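Local coordinates for vinylacetyl-CoA Delta-isomerase (Nitrosopumilus maritimus SCM1, PDB 6VJR) that dehydrates 4-hydroxybutyryl-CoA with FAD and a [4Fe-4S] cluster, tolerates oxygen, and probably also isomerises vinylacetyl-CoA, at the interface of chains A and B and the interface of chains A and C. Sequence-based numbering; all coordinates share one arbitrary frame. Chains: chain A/B/C, Vinylacetyl-CoA Delta-isomerase.

Chain A takes part in both contacts, with chain B in contact 1 and with chain C in contact 2. The C-alpha centres of the two patches lie about 38 Å apart. They share no residues and no helices or strands. Contact 1 mainly joins helices, with helix 320-345 of chain B as the common partner of several segments of chain A. Contact 2 sets strands and loops of chain A against loops and short helices of chain C. Each whole interface is two-fold symmetric. Two different two-fold interfaces on one chain suit the four copies of the deposited assembly, a plausible biological tetramer.

Contact 1: the interface of chains A and B. Residues chain A 360, 364, 455, 458, 462, 467; chain B 326-327, 330-331, 334.
Apolar contacts dominate where helices 359-369, 451-461 and 464-475 of chain A, with the loop at A:Met462, pack on helix 320-345 of chain B. Chi1 of -60° sets the hydroxyl OG1 of B:Thr330 beside its backbone N and leaves the methyl CG2 anti to that N. This methyl meets the branch methyl CG2 of A:Ile458 at 3.8 Å, the two side chains antiparallel. A:Met462 crosses B:Thr330 and B:Ile326 at about right angles. Its CG takes the crowded position between backbone N and carbonyl carbon (chi1 74°), and the chain then runs extended. The thioether methyl CE thus reaches CG2 of B:Ile326 at 3.7 Å. A:Val364 lays CG2 across B:Glu334, 3.7 Å from CB. Its CA sits in plane at the edge of the B:His331 imidazole.

One contact is made over a flat group. CG2 of B:Ile327 lies on a face of the A:Arg455 guanidinium, toward the rim and 3.9 Å from CZ.

The polar link runs through water. The extended A:Lys467 brings its amine NZ to 4.4 Å from carboxylate OE1 of B:Glu334. Waters 1 and 2 each bridge these two atoms. If charged, as is likely, the two groups would attract. OG1 of B:Thr330 bonds to O of B:Ile326 at 2.9 Å, which probably helps keep the methyl turned to chain A. The patch contributes to the two-fold A-B interface of the deposited assembly, probably that of the working oligomer.

Contact 2: the interface of chains A and C. Residues chain A 20-23, 227-230, 256; chain C 390-393, 396, 402, 405-406, 410.
Strands 19-21, 224-228 and 254-259 of chain A, with the loops after the first two, meet the loop after helix 387-390 of chain C and its helices 394-397 and 402-409. C:Asp396, on helix 394-397, is the main polar anchor. Its CG is anti to the carbonyl carbon (chi1 -64°), which points the carboxylate at the turn of A:Phe22 and A:Gly23. N of A:Phe22 donates to OD2 at 2.9 Å, on the syn lone pair. N of A:Gly23 meets OD1 at 2.8 Å from above the carboxylate plane. C:Ser393 steadies the group: its hydroxyl OG donates to OD2 at 2.6 Å and accepts from N of C:Asp396. OD2 therefore accepts from both N of A:Phe22 and OG of C:Ser393, and also touches water 3. These donors would probably favour the ionised form of the carboxylate. Water 3 also joins O of A:Tyr228 to N of C:Ser393.

A backbone bond runs alongside, from N of A:Arg230 to O of C:Leu391 at 3.1 Å. It is nearly straight (164° at H), but the donor sits above the carbonyl plane. CE1 of A:Phe22 lies over the centre of the A:Arg230 guanidinium. Together CD1 of A:Phe22 and CD of A:Arg230 pack on CB of C:Ser393.

A:Ile227 splits its branches. CG2, anti to the backbone N, crosses C:Pro392 at about a right angle, 3.6 Å from CB. CD1 reaches tip to tip toward C:Leu406, 3.8 Å from its CD2. That same CD2 lies 3.6 Å from CD2 of A:Leu256, whose side chain lies alongside C:Leu406 and points the opposite way.

Contact 1: the interface of chains A and B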
loop_
_atom_site.group_PDB
_atom_site.type_symbol
_atom_site.label_atom_id
_atom_site.label_comp_id
_atom_site.label_asym_id
_atom_site.label_seq_id
_atom_site.Cartn_x
_atom_site.Cartn_y
_atom_site.Cartn_z
ATOM N N MET A 360 6.390 21.891 -6.822
ATOM C CA MET A 360 6.497 20.454 -6.937
ATOM C C MET A 360 6.346 19.810 -5.567
ATOM O O MET A 360 5.565 18.886 -5.403
ATOM C CB MET A 360 7.809 20.016 -7.601
ATOM C CG MET A 360 7.994 18.529 -7.562
ATOM S SD MET A 360 6.910 17.570 -8.611
ATOM C CE MET A 360 7.947 17.396 -10.074
ATOM N N VAL A 364 3.486 17.115 -3.719
ATOM C CA VAL A 364 3.820 15.908 -2.982
ATOM C C VAL A 364 3.205 15.906 -1.579
ATOM O O VAL A 364 2.698 14.908 -1.105
ATOM C CB VAL A 364 5.359 15.794 -2.965
ATOM C CG1 VAL A 364 5.772 14.679 -2.019
ATOM C CG2 VAL A 364 5.935 15.601 -4.366
ATOM N N ARG A 455 -1.683 15.265 -9.675
ATOM C CA ARG A 455 -0.982 14.443 -10.635
ATOM C C ARG A 455 -0.686 15.208 -11.915
ATOM O O ARG A 455 0.420 15.117 -12.446
ATOM C CB ARG A 455 -1.737 13.137 -10.838
ATOM C CG ARG A 455 -1.896 12.347 -9.537
ATOM C CD ARG A 455 -2.498 10.950 -9.783
ATOM N NE ARG A 455 -1.494 9.985 -10.232
ATOM C CZ ARG A 455 -0.640 9.297 -9.470
ATOM N NH1 ARG A 455 -0.570 9.543 -8.174
ATOM N NH2 ARG A 455 0.136 8.393 -10.038
ATOM N N ILE A 458 2.185 17.598 -11.090
ATOM C CA ILE A 458 3.449 16.882 -11.042
ATOM C C ILE A 458 3.921 16.615 -12.471
ATOM O O ILE A 458 5.088 16.812 -12.793
ATOM C CB ILE A 458 3.318 15.610 -10.223
ATOM C CG1 ILE A 458 3.087 15.944 -8.719
ATOM C CG2 ILE A 458 4.538 14.731 -10.423
ATOM C CD1 ILE A 458 2.633 14.743 -7.886
ATOM N N MET A 462 7.769 17.440 -13.932
ATOM C CA MET A 462 8.573 16.280 -13.595
ATOM C C MET A 462 9.761 16.030 -14.543
ATOM O O MET A 462 10.507 15.051 -14.338
ATOM C CB MET A 462 7.668 15.053 -13.491
ATOM C CG MET A 462 7.166 14.510 -14.777
ATOM S SD MET A 462 6.079 13.120 -14.378
ATOM C CE MET A 462 5.540 12.819 -16.059
ATOM N N LYS A 467 15.225 13.594 -17.587
ATOM C CA LYS A 467 15.478 12.283 -16.997
ATOM C C LYS A 467 15.794 11.201 -18.044
ATOM O O LYS A 467 16.687 10.377 -17.842
ATOM C CB LYS A 467 14.305 11.869 -16.100
ATOM C CG LYS A 467 14.139 12.766 -14.868
ATOM C CD LYS A 467 12.937 12.439 -13.994
ATOM C CE LYS A 467 12.921 13.406 -12.825
ATOM N NZ LYS A 467 11.783 13.170 -11.983
ATOM N N ILE B 326 4.505 6.811 -14.356
ATOM C CA ILE B 326 5.660 7.686 -14.291
ATOM C C ILE B 326 5.432 8.798 -13.264
ATOM O O ILE B 326 6.334 9.178 -12.518
ATOM C CB ILE B 326 5.999 8.229 -15.687
ATOM C CG1 ILE B 326 6.549 7.132 -16.572
ATOM C CG2 ILE B 326 6.934 9.431 -15.605
ATOM C CD1 ILE B 326 6.622 7.501 -18.021
ATOM N N ILE B 327 4.205 9.313 -13.195
ATOM C CA ILE B 327 3.847 10.271 -12.132
ATOM C C ILE B 327 4.021 9.628 -10.751
ATOM O O ILE B 327 4.540 10.232 -9.834
ATOM C CB ILE B 327 2.439 10.839 -12.333
ATOM C CG1 ILE B 327 2.361 11.678 -13.634
ATOM C CG2 ILE B 327 1.998 11.628 -11.101
ATOM C CD1 ILE B 327 0.932 11.985 -14.055
ATOM N N THR B 330 7.590 9.381 -9.817
ATOM C CA THR B 330 8.086 10.716 -9.471
ATOM C C THR B 330 7.649 11.116 -8.061
ATOM O O THR B 330 8.458 11.622 -7.273
ATOM C CB THR B 330 7.592 11.720 -10.507
ATOM O OG1 THR B 330 8.081 11.356 -11.797
ATOM C CG2 THR B 330 7.987 13.123 -10.160
ATOM N N HIS B 331 6.357 10.935 -7.738
ATOM C CA HIS B 331 5.786 11.288 -6.452
ATOM C C HIS B 331 6.526 10.578 -5.313
ATOM O O HIS B 331 6.896 11.179 -4.291
ATOM C CB HIS B 331 4.291 10.955 -6.428
ATOM C CG HIS B 331 3.720 11.092 -5.064
ATOM N ND1 HIS B 331 3.596 12.291 -4.389
ATOM C CD2 HIS B 331 3.310 10.146 -4.231
ATOM C CE1 HIS B 331 3.117 12.045 -3.175
ATOM N NE2 HIS B 331 2.938 10.709 -3.047
ATOM N N GLU B 334 10.105 11.922 -4.962
ATOM C CA GLU B 334 10.176 13.239 -4.366
ATOM C C GLU B 334 9.791 13.220 -2.896
ATOM O O GLU B 334 10.203 14.106 -2.135
ATOM C CB GLU B 334 9.325 14.263 -5.091
ATOM C CG GLU B 334 9.742 14.554 -6.527
ATOM C CD GLU B 334 11.196 14.916 -6.782
ATOM O OE1 GLU B 334 11.621 14.799 -7.943
ATOM O OE2 GLU B 334 11.857 15.491 -5.877
HETATM O O HOH W 1 11.074 15.444 -10.670
HETATM O O HOH W 2 11.565 12.307 -9.230
#

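Contact 2: the interface of chains A and C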
loop_
_atom_site.group_PDB
_atom_site.type_symbol
_atom_site.label_atom_id
_atom_site.label_comp_id
_atom_site.label_asym_id
_atom_site.label_seq_id
_atom_site.Cartn_x
_atom_site.Cartn_y
_atom_site.Cartn_z
ATOM N N TYR A 20 -29.084 30.268 5.876
ATOM C CA TYR A 20 -30.056 29.188 5.991
ATOM C C TYR A 20 -29.383 27.935 6.538
ATOM O O TYR A 20 -28.370 27.515 5.994
ATOM C CB TYR A 20 -30.696 28.879 4.640
ATOM C CG TYR A 20 -31.651 29.974 4.211
ATOM C CD1 TYR A 20 -32.862 30.165 4.856
ATOM C CD2 TYR A 20 -31.326 30.826 3.186
ATOM C CE1 TYR A 20 -33.728 31.180 4.495
ATOM C CE2 TYR A 20 -32.204 31.811 2.792
ATOM C CZ TYR A 20 -33.408 32.004 3.449
ATOM O OH TYR A 20 -34.270 33.033 3.143
ATOM N N LEU A 21 -29.974 27.360 7.606
ATOM C CA LEU A 21 -29.539 26.081 8.158
ATOM C C LEU A 21 -30.773 25.314 8.596
ATOM O O LEU A 21 -31.540 25.797 9.421
ATOM C CB LEU A 21 -28.581 26.342 9.324
ATOM C CG LEU A 21 -28.155 25.125 10.154
ATOM C CD1 LEU A 21 -27.601 23.996 9.318
ATOM C CD2 LEU A 21 -27.128 25.596 11.144
ATOM N N PHE A 22 -30.973 24.114 8.017
ATOM C CA PHE A 22 -32.118 23.285 8.325
ATOM C C PHE A 22 -33.430 24.021 8.078
ATOM O O PHE A 22 -34.425 23.813 8.806
ATOM C CB PHE A 22 -32.070 22.777 9.770
ATOM C CG PHE A 22 -30.884 21.895 10.084
ATOM C CD1 PHE A 22 -30.531 20.832 9.256
ATOM C CD2 PHE A 22 -30.160 22.099 11.254
ATOM C CE1 PHE A 22 -29.456 20.019 9.583
ATOM C CE2 PHE A 22 -29.051 21.311 11.558
ATOM C CZ PHE A 22 -28.694 20.285 10.691
ATOM N N GLY A 23 -33.451 24.803 6.990
ATOM C CA GLY A 23 -34.662 25.457 6.532
ATOM C C GLY A 23 -35.089 26.651 7.387
ATOM O O GLY A 23 -36.247 27.057 7.301
ATOM N N ILE A 227 -25.929 29.200 2.466
ATOM C CA ILE A 227 -26.661 27.982 2.752
ATOM C C ILE A 227 -25.691 26.993 3.402
ATOM O O ILE A 227 -24.747 26.560 2.772
ATOM C CB ILE A 227 -27.373 27.412 1.526
ATOM C CG1 ILE A 227 -28.245 28.457 0.809
ATOM C CG2 ILE A 227 -28.206 26.219 1.984
ATOM C CD1 ILE A 227 -28.858 27.971 -0.476
ATOM N N TYR A 228 -25.913 26.727 4.683
ATOM C CA TYR A 228 -24.958 25.993 5.497
ATOM C C TYR A 228 -24.851 24.542 5.024
ATOM O O TYR A 228 -25.843 23.927 4.706
ATOM C CB TYR A 228 -25.411 26.042 6.957
ATOM C CG TYR A 228 -24.284 26.092 7.981
ATOM C CD1 TYR A 228 -23.746 27.315 8.375
ATOM C CD2 TYR A 228 -23.766 24.946 8.562
ATOM C CE1 TYR A 228 -22.690 27.395 9.245
ATOM C CE2 TYR A 228 -22.718 25.024 9.471
ATOM C CZ TYR A 228 -22.204 26.253 9.825
ATOM O OH TYR A 228 -21.175 26.338 10.712
ATOM N N GLY A 229 -23.646 23.971 5.065
ATOM C CA GLY A 229 -23.477 22.555 4.792
ATOM C C GLY A 229 -23.695 21.683 6.031
ATOM O O GLY A 229 -23.277 21.996 7.122
ATOM N N ARG A 230 -24.302 20.512 5.828
ATOM C CA ARG A 230 -24.365 19.514 6.879
ATOM C C ARG A 230 -22.983 18.913 7.083
ATOM O O ARG A 230 -22.119 19.015 6.219
ATOM C CB ARG A 230 -25.333 18.394 6.525
ATOM C CG ARG A 230 -26.797 18.790 6.545
ATOM C CD ARG A 230 -27.690 17.605 6.775
ATOM N NE ARG A 230 -27.630 17.188 8.179
ATOM C CZ ARG A 230 -28.636 16.608 8.822
ATOM N NH1 ARG A 230 -29.725 16.194 8.165
ATOM N NH2 ARG A 230 -28.511 16.349 10.114
ATOM N N LEU A 256 -22.437 27.193 1.158
ATOM C CA LEU A 256 -22.598 27.643 -0.214
ATOM C C LEU A 256 -22.954 29.125 -0.185
ATOM O O LEU A 256 -23.925 29.530 0.452
ATOM C CB LEU A 256 -23.708 26.800 -0.832
ATOM C CG LEU A 256 -24.093 27.120 -2.273
ATOM C CD1 LEU A 256 -22.988 26.909 -3.271
ATOM C CD2 LEU A 256 -25.342 26.362 -2.652
ATOM N N THR C 390 -20.334 18.667 2.097
ATOM C CA THR C 390 -20.758 20.043 2.308
ATOM C C THR C 390 -22.198 20.272 1.859
ATOM O O THR C 390 -22.663 21.404 1.830
ATOM C CB THR C 390 -19.838 21.022 1.580
ATOM O OG1 THR C 390 -20.049 20.977 0.183
ATOM C CG2 THR C 390 -18.379 20.840 1.918
ATOM N N LEU C 391 -22.876 19.203 1.442
ATOM C CA LEU C 391 -24.221 19.325 0.920
ATOM C C LEU C 391 -25.172 19.913 1.966
ATOM O O LEU C 391 -25.279 19.418 3.097
ATOM C CB LEU C 391 -24.704 17.932 0.539
ATOM C CG LEU C 391 -25.986 17.870 -0.272
ATOM C CD1 LEU C 391 -25.887 18.513 -1.626
ATOM C CD2 LEU C 391 -26.329 16.423 -0.464
ATOM N N PRO C 392 -25.975 20.942 1.631
ATOM C CA PRO C 392 -27.040 21.372 2.532
ATOM C C PRO C 392 -28.110 20.323 2.790
ATOM O O PRO C 392 -28.300 19.395 1.995
ATOM C CB PRO C 392 -27.624 22.631 1.861
ATOM C CG PRO C 392 -26.459 23.090 1.012
ATOM C CD PRO C 392 -25.851 21.825 0.464
ATOM N N SER C 393 -28.806 20.507 3.915
ATOM C CA SER C 393 -29.860 19.602 4.366
ATOM C C SER C 393 -31.044 19.582 3.404
ATOM O O SER C 393 -31.316 20.534 2.663
ATOM C CB SER C 393 -30.309 20.060 5.737
ATOM O OG SER C 393 -31.245 21.116 5.659
ATOM N N ASP C 396 -33.273 22.549 3.732
ATOM C CA ASP C 396 -32.885 23.665 2.892
ATOM C C ASP C 396 -33.326 23.467 1.439
ATOM O O ASP C 396 -33.793 24.415 0.799
ATOM C CB ASP C 396 -31.401 23.934 3.070
ATOM C CG ASP C 396 -31.118 24.361 4.508
ATOM O OD1 ASP C 396 -31.676 25.445 4.908
ATOM O OD2 ASP C 396 -30.445 23.585 5.260
ATOM N N ALA C 402 -34.396 28.998 -0.353
ATOM C CA ALA C 402 -33.133 28.279 -0.485
ATOM C C ALA C 402 -33.226 27.128 -1.496
ATOM O O ALA C 402 -32.245 26.848 -2.190
ATOM C CB ALA C 402 -32.632 27.766 0.857
ATOM N N LEU C 405 -32.589 27.964 -5.195
ATOM C CA LEU C 405 -31.176 28.278 -5.345
ATOM C C LEU C 405 -30.360 26.985 -5.438
ATOM O O LEU C 405 -29.421 26.897 -6.205
ATOM C CB LEU C 405 -30.704 29.128 -4.177
ATOM C CG LEU C 405 -31.349 30.514 -4.106
ATOM C CD1 LEU C 405 -30.846 31.226 -2.862
ATOM C CD2 LEU C 405 -31.104 31.325 -5.342
ATOM N N LEU C 406 -30.703 25.983 -4.613
ATOM C CA LEU C 406 -30.014 24.693 -4.632
ATOM C C LEU C 406 -30.278 23.945 -5.937
ATOM O O LEU C 406 -29.346 23.386 -6.524
ATOM C CB LEU C 406 -30.358 23.875 -3.405
ATOM C CG LEU C 406 -29.870 24.469 -2.087
ATOM C CD1 LEU C 406 -30.419 23.790 -0.884
ATOM C CD2 LEU C 406 -28.359 24.496 -1.995
ATOM N N LEU C 410 -26.751 23.431 -7.793
ATOM C CA LEU C 410 -26.188 22.106 -7.591
ATOM C C LEU C 410 -26.436 21.210 -8.799
ATOM O O LEU C 410 -26.387 19.975 -8.713
ATOM C CB LEU C 410 -26.630 21.464 -6.276
ATOM C CG LEU C 410 -26.262 22.294 -5.046
ATOM C CD1 LEU C 410 -26.614 21.483 -3.819
ATOM C CD2 LEU C 410 -24.812 22.687 -5.036
HETATM O O HOH W 3 -28.001 22.596 5.677
HETATM O O HOH W 4 -22.980 24.073 1.791
HETATM O O HOH W 5 -23.087 17.366 3.907
#